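Local coordinates for DUF3829 family protein (Bacteroides vulgatus, PDB 4YJW) that is of unknown function but folds as an all-alpha protein and is probably exported as a lipoprotein, at residues E13-V18 against K156-P161; M19-T24 against G74-E79; L26-D31 against E87-L92. All coordinates share one frame; numbering follows the deposited sequence. Where two conformers were deposited one is given.

Contact 1 (E13-V18 against K156-P161); sequences ENANEV and KITLTP
The flat group of this contact is the carboxamide of Asn-16, and it meets Leu-159 with its oxygen corner. Asn-16 OD1 lies 3.3 Å from Leu-159 CD2. Asn-16 OD1 is also 3.5 Å from Leu-159 CD1, so both methyls of the leucine fork sit against the one oxygen. Asn-16 ND2 is farther off, 4.1 Å from Leu-159 CD2. Asn-16 holds CG anti to its carbonyl carbon (chi1 -77°), and this turns the amide from the flank of its helix toward the leucine. Beside it, the methyl of Ala-15 points toward the other helix. Ala-15 CB packs 3.8 Å from Leu-159 CG. Ala-15 CB also rests 3.9 Å from Thr-158 CB. The small alanine is consistent with the close approach of the end of helix 121-159 to the start of helix 10-32, the two helix segments running in roughly opposite directions. Val-12 and Met-19, a selenomethionine, add to the cover of Leu-159. Thr-158 turns its hydroxyl to its own helix, where OG1 bonds to Gly-154 O. With no hydrogen bond between the segments, the fit depends on shape and van der Waals contact, and the amide oxygen gets no donor from the leucine it faces.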
loop_
_atom_site.group_PDB
_atom_site.type_symbol
_atom_site.label_atom_id
_atom_site.label_comp_id
_atom_site.label_asym_id
_atom_site.label_seq_id
_atom_site.Cartn_x
_atom_site.Cartn_y
_atom_site.Cartn_z
ATOM N N GLU A 13 9.481 -3.447 27.739
ATOM C CA GLU A 13 10.122 -3.970 26.529
ATOM C C GLU A 13 9.086 -4.098 25.407
ATOM O O GLU A 13 9.394 -3.750 24.270
ATOM C CB GLU A 13 10.883 -5.288 26.768
ATOM C CG GLU A 13 10.068 -6.484 27.233
ATOM C CD GLU A 13 10.839 -7.790 27.286
ATOM O OE1 GLU A 13 11.950 -7.812 27.866
ATOM O OE2 GLU A 13 10.316 -8.804 26.770
ATOM N N ASN A 14 7.834 -4.518 25.738
ATOM C CA ASN A 14 6.732 -4.634 24.762
ATOM C C ASN A 14 6.366 -3.259 24.182
ATOM O O ASN A 14 6.124 -3.130 22.972
ATOM C CB ASN A 14 5.499 -5.286 25.407
ATOM C CG ASN A 14 5.523 -6.798 25.409
ATOM O OD1 ASN A 14 6.473 -7.441 24.947
ATOM N ND2 ASN A 14 4.447 -7.401 25.890
ATOM N N ALA A 15 6.381 -2.228 25.041
ATOM C CA ALA A 15 6.105 -0.846 24.661
ATOM C C ALA A 15 7.193 -0.314 23.731
ATOM O O ALA A 15 6.874 0.398 22.781
ATOM C CB ALA A 15 5.981 0.034 25.894
ATOM N N ASN A 16 8.474 -0.689 23.971
ATOM C CA ASN A 16 9.562 -0.260 23.093
ATOM C C ASN A 16 9.400 -0.865 21.710
ATOM O O ASN A 16 9.721 -0.204 20.718
ATOM C CB ASN A 16 10.923 -0.630 23.674
ATOM C CG ASN A 16 11.365 0.292 24.778
ATOM O OD1 ASN A 16 11.164 1.519 24.720
ATOM N ND2 ASN A 16 12.006 -0.279 25.798
ATOM N N GLU A 17 8.895 -2.109 21.637
ATOM C CA GLU A 17 8.666 -2.782 20.353
ATOM C C GLU A 17 7.492 -2.128 19.642
ATOM O O GLU A 17 7.532 -1.981 18.426
ATOM C CB GLU A 17 8.437 -4.303 20.510
ATOM C CG GLU A 17 9.658 -5.062 21.035
ATOM C CD GLU A 17 10.926 -4.869 20.219
ATOM O OE1 GLU A 17 10.888 -5.091 18.985
ATOM O OE2 GLU A 17 11.939 -4.426 20.806
ATOM N N VAL A 18 6.443 -1.723 20.385
ATOM C CA VAL A 18 5.313 -1.014 19.761
ATOM C C VAL A 18 5.836 0.274 19.096
ATOM O O VAL A 18 5.481 0.549 17.949
ATOM C CB VAL A 18 4.183 -0.716 20.790
ATOM C CG1 VAL A 18 3.120 0.220 20.200
ATOM C CG2 VAL A 18 3.538 -2.015 21.274
ATOM N N LYS A 156 3.332 4.871 25.204
ATOM C CA LYS A 156 3.890 6.097 25.780
ATOM C C LYS A 156 3.610 6.136 27.298
ATOM O O LYS A 156 4.511 6.482 28.068
ATOM C CB LYS A 156 3.338 7.334 25.068
ATOM C CG LYS A 156 3.928 7.525 23.673
ATOM C CD LYS A 156 3.363 8.771 23.010
ATOM C CE LYS A 156 3.781 8.893 21.571
ATOM N NZ LYS A 156 3.236 10.128 20.954
ATOM N N ILE A 157 2.409 5.677 27.730
ATOM C CA ILE A 157 2.056 5.579 29.160
ATOM C C ILE A 157 3.066 4.659 29.875
ATOM O O ILE A 157 3.623 5.051 30.903
ATOM C CB ILE A 157 0.595 5.076 29.365
ATOM C CG1 ILE A 157 -0.440 6.132 28.916
ATOM C CG2 ILE A 157 0.352 4.608 30.822
ATOM C CD1 ILE A 157 -1.857 5.566 28.698
ATOM N N THR A 158 3.304 3.451 29.322
ATOM C CA THR A 158 4.226 2.474 29.904
ATOM C C THR A 158 5.649 3.046 29.974
ATOM O O THR A 158 6.318 2.848 30.991
ATOM C CB THR A 158 4.176 1.144 29.122
ATOM O OG1 THR A 158 2.821 0.682 29.073
ATOM C CG2 THR A 158 5.042 0.055 29.744
ATOM N N LEU A 159 6.072 3.813 28.951
ATOM C CA LEU A 159 7.441 4.345 28.865
ATOM C C LEU A 159 7.683 5.691 29.583
ATOM O O LEU A 159 8.835 6.139 29.615
ATOM C CB LEU A 159 7.894 4.461 27.401
ATOM C CG LEU A 159 8.042 3.145 26.654
ATOM C CD1 LEU A 159 8.281 3.386 25.173
ATOM C CD2 LEU A 159 9.137 2.266 27.265
ATOM N N THR A 160 6.648 6.314 30.169
ATOM C CA THR A 160 6.820 7.586 30.887
ATOM C C THR A 160 6.947 7.330 32.409
ATOM O O THR A 160 5.935 7.058 33.068
ATOM C CB THR A 160 5.694 8.591 30.562
ATOM O OG1 THR A 160 4.444 7.906 30.484
ATOM C CG2 THR A 160 5.950 9.360 29.273
ATOM N N PRO A 161 8.178 7.403 32.983
ATOM C CA PRO A 161 8.327 7.163 34.429
ATOM C C PRO A 161 8.063 8.422 35.246
ATOM O O PRO A 161 7.617 8.334 36.386
ATOM C CB PRO A 161 9.787 6.696 34.572
ATOM C CG PRO A 161 10.446 6.939 33.212
ATOM C CD PRO A 161 9.483 7.711 32.365
#

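Contact 2 (M19-T24 against G74-E79)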
loop_
_atom_site.group_PDB
_atom_site.type_symbol
_atom_site.label_atom_id
_atom_site.label_comp_id
_atom_site.label_asym_id
_atom_site.label_seq_id
_atom_site.Cartn_x
_atom_site.Cartn_y
_atom_site.Cartn_z
HETATM N N MSE A 19 6.714 1.031 19.788
HETATM C CA MSE A 19 7.277 2.276 19.226
HETATM C C MSE A 19 8.086 1.996 17.942
HETATM O O MSE A 19 7.999 2.762 16.980
HETATM C CB MSE A 19 8.159 3.011 20.263
HETATM C CG MSE A 19 7.392 3.496 21.498
HETATM SE SE MSE A 19 5.710 4.417 21.088
HETATM C CE MSE A 19 6.369 5.868 19.983
ATOM N N LYS A 20 8.843 0.890 17.919
ATOM C CA LYS A 20 9.644 0.500 16.742
ATOM C C LYS A 20 8.704 0.194 15.583
ATOM O O LYS A 20 8.926 0.672 14.467
ATOM C CB LYS A 20 10.561 -0.689 17.038
ATOM C CG LYS A 20 11.640 -0.403 18.099
ATOM C CD LYS A 20 12.486 -1.671 18.379
ATOM C CE LYS A 20 13.404 -1.451 19.561
ATOM N NZ LYS A 20 14.071 -2.722 19.989
ATOM N N TYR A 21 7.635 -0.573 15.864
ATOM C CA TYR A 21 6.633 -0.950 14.867
ATOM C C TYR A 21 5.939 0.293 14.306
ATOM O O TYR A 21 5.774 0.415 13.089
ATOM C CB TYR A 21 5.612 -1.928 15.477
ATOM C CG TYR A 21 4.709 -2.563 14.435
ATOM C CD1 TYR A 21 3.555 -1.913 13.996
ATOM C CD2 TYR A 21 4.966 -3.841 13.947
ATOM C CE1 TYR A 21 2.717 -2.489 13.043
ATOM C CE2 TYR A 21 4.121 -4.437 13.006
ATOM C CZ TYR A 21 2.997 -3.755 12.560
ATOM O OH TYR A 21 2.142 -4.306 11.633
ATOM N N TYR A 22 5.579 1.244 15.187
ATOM C CA TYR A 22 4.929 2.483 14.745
ATOM C C TYR A 22 5.882 3.331 13.893
ATOM O O TYR A 22 5.489 3.802 12.823
ATOM C CB TYR A 22 4.445 3.283 15.946
ATOM C CG TYR A 22 3.817 4.611 15.581
ATOM C CD1 TYR A 22 2.673 4.671 14.788
ATOM C CD2 TYR A 22 4.315 5.803 16.097
ATOM C CE1 TYR A 22 2.066 5.889 14.482
ATOM C CE2 TYR A 22 3.694 7.027 15.823
ATOM C CZ TYR A 22 2.592 7.065 14.987
ATOM O OH TYR A 22 1.991 8.269 14.698
ATOM N N ASP A 23 7.114 3.542 14.366
ATOM C CA ASP A 23 8.104 4.329 13.609
ATOM C C ASP A 23 8.340 3.731 12.204
ATOM O O ASP A 23 8.367 4.479 11.226
ATOM C CB ASP A 23 9.430 4.431 14.394
ATOM C CG ASP A 23 9.339 5.281 15.655
ATOM O OD1 ASP A 23 8.453 6.174 15.715
ATOM O OD2 ASP A 23 10.153 5.063 16.578
ATOM N N THR A 24 8.463 2.383 12.099
ATOM C CA THR A 24 8.689 1.688 10.823
ATOM C C THR A 24 7.429 1.855 9.961
ATOM O O THR A 24 7.546 2.187 8.776
ATOM C CB THR A 24 9.056 0.214 11.085
ATOM O OG1 THR A 24 10.244 0.182 11.903
ATOM C CG2 THR A 24 9.310 -0.554 9.798
ATOM N N GLY A 74 4.326 -8.743 16.283
ATOM C CA GLY A 74 4.617 -9.626 17.405
ATOM C C GLY A 74 3.457 -9.837 18.355
ATOM O O GLY A 74 2.402 -9.204 18.217
ATOM N N ASN A 75 3.672 -10.729 19.341
ATOM C CA ASN A 75 2.662 -11.088 20.339
ATOM C C ASN A 75 2.520 -9.997 21.424
ATOM O O ASN A 75 1.731 -10.167 22.356
ATOM C CB ASN A 75 2.946 -12.473 20.958
ATOM C CG ASN A 75 4.339 -12.695 21.508
ATOM O OD1 ASN A 75 5.069 -11.763 21.859
ATOM N ND2 ASN A 75 4.724 -13.956 21.631
ATOM N N TYR A 76 3.239 -8.856 21.280
ATOM C CA TYR A 76 3.121 -7.707 22.194
ATOM C C TYR A 76 1.769 -7.028 21.898
ATOM O O TYR A 76 1.149 -6.470 22.802
ATOM C CB TYR A 76 4.310 -6.716 22.111
ATOM C CG TYR A 76 4.889 -6.486 20.737
ATOM C CD1 TYR A 76 4.404 -5.477 19.913
ATOM C CD2 TYR A 76 5.970 -7.233 20.283
ATOM C CE1 TYR A 76 4.948 -5.249 18.653
ATOM C CE2 TYR A 76 6.496 -7.041 19.009
ATOM C CZ TYR A 76 5.984 -6.046 18.197
ATOM O OH TYR A 76 6.491 -5.866 16.929
ATOM N N PHE A 77 1.276 -7.149 20.644
ATOM C CA PHE A 77 -0.062 -6.698 20.278
ATOM C C PHE A 77 -1.039 -7.771 20.684
ATOM O O PHE A 77 -0.689 -8.955 20.638
ATOM C CB PHE A 77 -0.183 -6.460 18.760
ATOM C CG PHE A 77 0.597 -5.304 18.185
ATOM C CD1 PHE A 77 0.245 -3.989 18.477
ATOM C CD2 PHE A 77 1.659 -5.524 17.320
ATOM C CE1 PHE A 77 0.949 -2.917 17.915
ATOM C CE2 PHE A 77 2.354 -4.451 16.751
ATOM C CZ PHE A 77 2.003 -3.158 17.064
ATOM N N SER A 78 -2.282 -7.390 21.001
ATOM C CA SER A 78 -3.340 -8.354 21.279
ATOM C C SER A 78 -3.539 -9.211 20.036
ATOM O O SER A 78 -3.224 -8.746 18.933
ATOM C CB SER A 78 -4.634 -7.629 21.637
ATOM O OG SER A 78 -5.208 -7.035 20.483
ATOM N N GLU A 79 -4.063 -10.435 20.191
ATOM C CA GLU A 79 -4.299 -11.324 19.054
ATOM C C GLU A 79 -5.188 -10.636 18.008
ATOM O O GLU A 79 -4.910 -10.756 16.813
ATOM C CB GLU A 79 -4.900 -12.674 19.517
ATOM C CG GLU A 79 -5.161 -13.695 18.410
ATOM C CD GLU A 79 -4.042 -14.049 17.440
ATOM O OE1 GLU A 79 -2.857 -13.786 17.747
ATOM O OE2 GLU A 79 -4.359 -14.622 16.374
#
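The first torsions of Tyr-21 and Phe-77 turn the two rings toward each other. Tyr-21 carries CG anti to its backbone N (chi1 -169°), which sends the ring out toward the loop at 74-79. Phe-77 has CG anti to its carbonyl carbon (chi1 -68°), and its ring reaches back edge first. The result is a T-shaped pair. The ring centroids of Tyr-21 and Phe-77 are 5.0 Å apart and the planes stand at 76°. Phe-77 CE2 sits over the centre of the tyrosine ring, and Phe-77 CZ comes within 3.7 Å of Tyr-21 CD1. Phe-77 CE2 is 3.8 Å from Tyr-21 CG, which lies in the plane of the phenylalanine at its edge. Tyr-76 approaches the same tyrosine roughly at a right angle, and its OH is 3.9 Å from Tyr-21 CD2. Tyr-76 also leans on its neighbour, with CD1 over the rim of one face of Phe-77. Phe-69 touches both tyrosines. The phenol of Tyr-21 is buried, and its OH bonds to Val-70 O of helix 64-71. Replacing Tyr-21 by an alanine is likely to leave the edge of Phe-77 without its ring face and Val-70 O without this hydroxyl partner. Leu-85 and Leu-148 also touch the Tyr-21 side chain, and Ile-151 touches Phe-77. The loop makes a type I beta turn from Gly-74 to Phe-77. Ser-78 follows as N-cap of helix 79-111, its OG bonded to Asp-81 N. The arrangement is an aromatic cluster that packs the loop between helices 64-71 and 79-111 against helix 10-32, in an all-alpha helical fold.

Contact 3 (L26-D31 against E87-L92)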
loop_
_atom_site.group_PDB
_atom_site.type_symbol
_atom_site.label_atom_id
_atom_site.label_comp_id
_atom_site.label_asym_id
_atom_site.label_seq_id
_atom_site.Cartn_x
_atom_site.Cartn_y
_atom_site.Cartn_z
ATOM N N LEU A 26 5.245 4.312 10.019
ATOM C CA LEU A 26 5.208 5.703 9.536
ATOM C C LEU A 26 6.081 5.871 8.275
ATOM O O LEU A 26 5.627 6.438 7.275
ATOM C CB LEU A 26 5.699 6.664 10.643
ATOM C CG LEU A 26 4.703 7.089 11.717
ATOM C CD1 LEU A 26 5.419 7.904 12.797
ATOM C CD2 LEU A 26 3.588 7.946 11.141
ATOM N N LYS A 27 7.315 5.351 8.322
ATOM C CA LYS A 27 8.275 5.442 7.215
ATOM C C LYS A 27 7.834 4.645 6.001
ATOM O O LYS A 27 7.880 5.152 4.879
ATOM C CB LYS A 27 9.664 4.921 7.657
ATOM C CG LYS A 27 10.445 5.864 8.544
ATOM C CD LYS A 27 11.738 5.214 9.016
ATOM C CE LYS A 27 12.372 5.966 10.166
ATOM N NZ LYS A 27 13.575 5.263 10.691
ATOM N N ILE A 28 7.451 3.381 6.218
ATOM C CA ILE A 28 7.084 2.479 5.129
ATOM C C ILE A 28 5.762 2.947 4.436
ATOM O O ILE A 28 5.715 2.996 3.204
ATOM C CB ILE A 28 7.060 1.000 5.628
ATOM C CG1 ILE A 28 7.524 0.045 4.514
ATOM C CG2 ILE A 28 5.747 0.566 6.264
ATOM C CD1 ILE A 28 7.704 -1.424 4.874
ATOM N N LEU A 29 4.771 3.414 5.206
ATOM C CA LEU A 29 3.488 3.807 4.612
ATOM C C LEU A 29 3.602 5.127 3.818
ATOM O O LEU A 29 2.890 5.290 2.829
ATOM C CB LEU A 29 2.364 3.860 5.661
ATOM C CG LEU A 29 1.948 2.481 6.251
ATOM C CD1 LEU A 29 1.066 2.640 7.481
ATOM C CD2 LEU A 29 1.235 1.629 5.228
ATOM N N LYS A 30 4.528 6.009 4.202
ATOM C CA LYS A 30 4.786 7.248 3.476
ATOM C C LYS A 30 5.366 6.931 2.074
ATOM O O LYS A 30 4.939 7.523 1.080
ATOM C CB LYS A 30 5.756 8.139 4.263
ATOM C CG LYS A 30 5.968 9.503 3.603
ATOM C CD LYS A 30 7.284 10.124 4.039
ATOM C CE LYS A 30 7.642 11.331 3.197
ATOM N NZ LYS A 30 6.912 12.552 3.633
ATOM N N ASP A 31 6.323 6.001 1.999
ATOM C CA ASP A 31 6.947 5.686 0.705
ATOM C C ASP A 31 6.172 4.677 -0.136
ATOM O O ASP A 31 6.287 4.718 -1.367
ATOM C CB ASP A 31 8.380 5.184 0.910
ATOM C CG ASP A 31 9.317 6.194 1.557
ATOM O OD1 ASP A 31 9.249 7.395 1.190
ATOM O OD2 ASP A 31 10.136 5.782 2.405
ATOM N N GLU A 87 -3.426 -8.627 8.372
ATOM C CA GLU A 87 -4.376 -8.660 7.255
ATOM C C GLU A 87 -4.281 -7.391 6.401
ATOM O O GLU A 87 -4.161 -7.487 5.177
ATOM C CB GLU A 87 -5.811 -8.835 7.781
ATOM C CG GLU A 87 -6.833 -9.179 6.707
ATOM C CD GLU A 87 -8.283 -9.088 7.146
ATOM O OE1 GLU A 87 -8.567 -9.272 8.353
ATOM O OE2 GLU A 87 -9.144 -8.846 6.269
ATOM N N ASN A 88 -4.335 -6.213 7.031
ATOM C CA ASN A 88 -4.296 -4.940 6.296
ATOM C C ASN A 88 -2.974 -4.730 5.551
ATOM O O ASN A 88 -2.997 -4.256 4.408
ATOM C CB ASN A 88 -4.612 -3.770 7.220
ATOM C CG ASN A 88 -6.099 -3.650 7.439
ATOM O OD1 ASN A 88 -6.823 -3.116 6.594
ATOM N ND2 ASN A 88 -6.604 -4.161 8.565
ATOM N N TYR A 89 -1.829 -5.123 6.151
ATOM C CA TYR A 89 -0.541 -5.004 5.471
ATOM C C TYR A 89 -0.443 -5.996 4.305
ATOM O O TYR A 89 0.030 -5.620 3.237
ATOM C CB TYR A 89 0.626 -5.206 6.453
ATOM C CG TYR A 89 1.185 -3.913 7.003
ATOM C CD1 TYR A 89 1.762 -2.968 6.161
ATOM C CD2 TYR A 89 1.203 -3.664 8.375
ATOM C CE1 TYR A 89 2.316 -1.791 6.665
ATOM C CE2 TYR A 89 1.758 -2.487 8.894
ATOM C CZ TYR A 89 2.331 -1.564 8.032
ATOM O OH TYR A 89 2.928 -0.427 8.509
ATOM N N GLY A 90 -0.917 -7.233 4.510
ATOM C CA GLY A 90 -0.921 -8.255 3.459
ATOM C C GLY A 90 -1.701 -7.797 2.235
ATOM O O GLY A 90 -1.198 -7.872 1.106
ATOM N N ARG A 91 -2.896 -7.237 2.468
ATOM C CA ARG A 91 -3.760 -6.707 1.419
ATOM C C ARG A 91 -3.138 -5.479 0.781
ATOM O O ARG A 91 -3.199 -5.342 -0.442
ATOM C CB ARG A 91 -5.151 -6.360 1.963
ATOM C CG ARG A 91 -5.942 -7.598 2.378
ATOM C CD ARG A 91 -7.277 -7.241 2.996
ATOM N NE ARG A 91 -7.981 -8.434 3.479
ATOM C CZ ARG A 91 -8.823 -9.163 2.749
ATOM N NH1 ARG A 91 -9.082 -8.832 1.489
ATOM N NH2 ARG A 91 -9.406 -10.233 3.273
ATOM N N LEU A 92 -2.491 -4.619 1.594
ATOM C CA LEU A 92 -1.825 -3.417 1.074
ATOM C C LEU A 92 -0.647 -3.786 0.147
ATOM O O LEU A 92 -0.556 -3.216 -0.951
ATOM C CB LEU A 92 -1.369 -2.502 2.222
ATOM C CG LEU A 92 -0.714 -1.171 1.823
ATOM C CD1 LEU A 92 -1.681 -0.278 1.035
ATOM C CD2 LEU A 92 -0.282 -0.425 3.047
#
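Apolar contacts join Leu-29 and Ile-28 to Tyr-89 and Leu-92. Leu-29 CD2 meets Leu-92 CD2 at 3.4 Å, tighter than usual for two methyl carbons. Leu-92 has CG anti to its backbone N (chi1 -177°), and this extends the chain toward the leucine opposite. The same Leu-29 CD2 packs 3.9 Å from Tyr-89 CE1, approaching the ring obliquely. The other branch, Leu-29 CD1, lies 3.7 Å from Tyr-89 OH. Ile-28 comes to the phenol with its CG2 methyl, also 3.7 Å from Tyr-89 OH. The phenol oxygen thus touches both of these aliphatic side chains of helix 10-32.

Polar bonds lie around this core, and none crosses between the segments. Tyr-89 OH is hydrogen-bonded to Ser-25 OG, one residue before 26-31, so the buried hydroxyl has a partner on helix 10-32. Leu-29 O bonds to Lys-141 NZ of helix 121-159. On the exposed side of helix 79-111, Arg-91 NE and Glu-87 OE2 form a salt bridge at 3.1 Å, with weak hydrogen-bond geometry.

The two helix segments run in roughly the same direction, at 30°, and their axes come no closer than 13.2 Å. The tyrosine and the leucines bridge that gap from both helices. Val-70 of helix 64-71 touches both Ile-28 and Tyr-89, and Phe-145 of helix 121-159 touches Leu-29. This is the interior of a helical bundle, where several helices share one apolar core.

How the contacts relate
All three contacts use helix 10-32 and follow it inward. Contact 1 lies at the end of the molecule, its centre about 27 Å from the centre of the chain, and is partly buried. Contacts 2 and 3 are buried, and the centre of contact 3 is about 5 Å from that point. Each pairs the helix with a different element: the end of helix 121-159, the loop before helix 79-111, then helix 79-111 itself. The chemistry shifts from an amide and methyls, to aromatic rings, to aliphatic chains packed on a phenol. Tyr-76 links contacts 1 and 2 by packing on Asn-14, Glu-17 and Val-18. Tyr-21 links contacts 2 and 3 through Tyr-89. Contacts 1 and 3 do not touch.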